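Local structure of MGS-M5 (Unidentified, 4Q3N) at residues D267-G272 / K307-M312. The protein is probably an L-lactate dehydrogenase, interconverting pyruvate and L-lactate with a nicotinamide cofactor bound to its Rossmann-type domain. Sequence-based numbering, arbitrary orientation.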
loop_
_atom_site.group_PDB
_atom_site.type_symbol
_atom_site.label_atom_id
_atom_site.label_comp_id
_atom_site.label_asym_id
_atom_site.label_seq_id
_atom_site.Cartn_x
_atom_site.Cartn_y
_atom_site.Cartn_z
ATOM N N ASP A 267 15.542 -5.694 37.740
ATOM C CA ASP A 267 14.290 -6.288 37.295
ATOM C C ASP A 267 13.179 -5.243 37.195
ATOM O O ASP A 267 12.376 -5.265 36.260
ATOM C CB ASP A 267 13.888 -7.405 38.258
ATOM C CG ASP A 267 14.739 -8.651 38.086
ATOM O OD1 ASP A 267 15.654 -8.649 37.234
ATOM O OD2 ASP A 267 14.487 -9.640 38.797
ATOM N N GLN A 268 13.138 -4.321 38.157
ATOM C CA GLN A 268 12.019 -3.383 38.221
ATOM C C GLN A 268 12.331 -2.037 37.544
ATOM O O GLN A 268 12.386 -0.979 38.193
ATOM C CB GLN A 268 11.600 -3.199 39.680
ATOM C CG GLN A 268 10.908 -4.444 40.225
ATOM C CD GLN A 268 9.480 -4.568 39.695
ATOM O OE1 GLN A 268 9.114 -5.579 39.099
ATOM N NE2 GLN A 268 8.657 -3.532 39.939
ATOM N N VAL A 269 12.562 -2.106 36.237
ATOM C CA VAL A 269 12.676 -0.952 35.364
ATOM C C VAL A 269 12.079 -1.262 34.032
ATOM O O VAL A 269 12.126 -2.423 33.582
ATOM C CB VAL A 269 14.125 -0.517 35.083
ATOM C CG1 VAL A 269 14.767 0.082 36.311
ATOM C CG2 VAL A 269 14.961 -1.691 34.565
ATOM N N TYR A 270 11.527 -0.237 33.382
ATOM C CA TYR A 270 11.199 -0.322 31.979
ATOM C C TYR A 270 12.452 0.127 31.294
ATOM O O TYR A 270 13.100 1.098 31.753
ATOM C CB TYR A 270 10.016 0.565 31.614
ATOM C CG TYR A 270 8.691 -0.186 31.574
ATOM C CD1 TYR A 270 8.061 -0.586 32.766
ATOM C CD2 TYR A 270 8.073 -0.494 30.353
ATOM C CE1 TYR A 270 6.836 -1.258 32.745
ATOM C CE2 TYR A 270 6.822 -1.156 30.320
ATOM C CZ TYR A 270 6.230 -1.545 31.515
ATOM O OH TYR A 270 5.024 -2.207 31.505
ATOM N N ILE A 271 12.829 -0.575 30.232
ATOM C CA ILE A 271 14.077 -0.263 29.538
ATOM C C ILE A 271 14.016 -0.793 28.099
ATOM O O ILE A 271 13.233 -1.690 27.812
ATOM C CB ILE A 271 15.278 -0.866 30.344
ATOM C CG1 ILE A 271 16.629 -0.320 29.877
ATOM C CG2 ILE A 271 15.182 -2.395 30.370
ATOM C CD1 ILE A 271 17.777 -0.761 30.847
ATOM N N GLY A 272 14.774 -0.185 27.192
ATOM C CA GLY A 272 14.685 -0.504 25.765
ATOM C C GLY A 272 15.316 -1.873 25.477
ATOM O O GLY A 272 16.533 -2.072 25.654
ATOM N N LYS A 307 17.485 4.549 39.653
ATOM C CA LYS A 307 17.755 5.661 40.595
ATOM C C LYS A 307 16.736 6.799 40.378
ATOM O O LYS A 307 16.241 7.410 41.345
ATOM C CB LYS A 307 19.187 6.180 40.412
ATOM C CG LYS A 307 19.569 7.396 41.298
ATOM C CD LYS A 307 19.460 7.047 42.778
ATOM C CE LYS A 307 20.187 8.075 43.638
ATOM N NZ LYS A 307 19.769 9.470 43.280
ATOM N N ASN A 308 16.465 7.096 39.102
ATOM C CA ASN A 308 15.416 8.039 38.733
ATOM C C ASN A 308 14.092 7.652 39.400
ATOM O O ASN A 308 13.483 8.457 40.076
ATOM C CB ASN A 308 15.221 8.092 37.211
ATOM C CG ASN A 308 16.345 8.823 36.476
ATOM O OD1 ASN A 308 17.108 9.592 37.058
ATOM N ND2 ASN A 308 16.452 8.565 35.187
ATOM N N LEU A 309 13.665 6.400 39.236
ATOM C CA LEU A 309 12.408 5.921 39.823
ATOM C C LEU A 309 12.417 5.997 41.345
ATOM O O LEU A 309 11.425 6.405 41.935
ATOM C CB LEU A 309 12.086 4.469 39.359
ATOM C CG LEU A 309 11.685 4.288 37.891
ATOM C CD1 LEU A 309 11.642 2.788 37.442
ATOM C CD2 LEU A 309 10.358 4.988 37.535
ATOM N N ASP A 310 13.513 5.601 41.986
ATOM C CA ASP A 310 13.634 5.738 43.428
ATOM C C ASP A 310 13.419 7.196 43.873
ATOM O O ASP A 310 12.714 7.490 44.845
ATOM C CB ASP A 310 15.024 5.262 43.910
ATOM C CG ASP A 310 15.209 3.746 43.835
ATOM O OD1 ASP A 310 14.209 3.015 43.645
ATOM O OD2 ASP A 310 16.364 3.283 43.991
ATOM N N ASP A 311 14.075 8.090 43.155
ATOM C CA ASP A 311 14.026 9.497 43.459
ATOM C C ASP A 311 12.629 10.051 43.264
ATOM O O ASP A 311 12.304 11.079 43.834
ATOM C CB ASP A 311 15.023 10.263 42.592
ATOM C CG ASP A 311 16.454 10.057 43.046
ATOM O OD1 ASP A 311 16.668 9.562 44.183
ATOM O OD2 ASP A 311 17.367 10.409 42.269
ATOM N N MET A 312 11.800 9.377 42.471
ATOM C CA MET A 312 10.416 9.817 42.280
ATOM C C MET A 312 9.478 9.096 43.250
ATOM O O MET A 312 8.264 9.187 43.127
ATOM C CB MET A 312 9.958 9.569 40.847
ATOM C CG MET A 312 10.775 10.303 39.818
ATOM S SD MET A 312 10.743 9.517 38.202
ATOM C CE MET A 312 9.039 9.832 37.743
#
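A single methyl group, CD1 of Leu309, makes both close approaches between the segments, and the atom of segment 267-272 nearest to it is polar, the backbone O of Gln268 at 3.9 Å. Its apolar partner is Val269, whose CG1 stands 4.3 Å from Leu309 CD1. No hydrogen bond joins the two segments; they meet by van der Waals packing alone, which buries just 71 Å². Leucine suits the helix position because its CB already points at the other segment; with CG anti to the carbonyl carbon (chi1 -70°) and a nearly extended chi2, CD1 is carried outward to the turn. Gln268 is the centre of an inverse gamma turn, closed by a weak bond from Val269 N to Asp267 O (3.2 Å); its partly exposed amide suits a place where NE2 makes a weak hydrogen bond to Tyr128 OH. The carbonyl O of Gln268 is not left to the methyl alone, since Arg306 donates a hydrogen bond to it. Val269 offers a compact branched side chain that meets both Leu309 and Arg306. Farther round the helix, on a more exposed side that suits charges, Lys307 NZ bridges to Asp311 OD2 at 2.8 Å, on the syn lone pair. The contact thus sets the turn leading into strand 270-278, paired with strand 251-258, against the C-terminal end of helix 292-311, while helix 123-134 packs on both through Gln268, Tyr270 and Leu309.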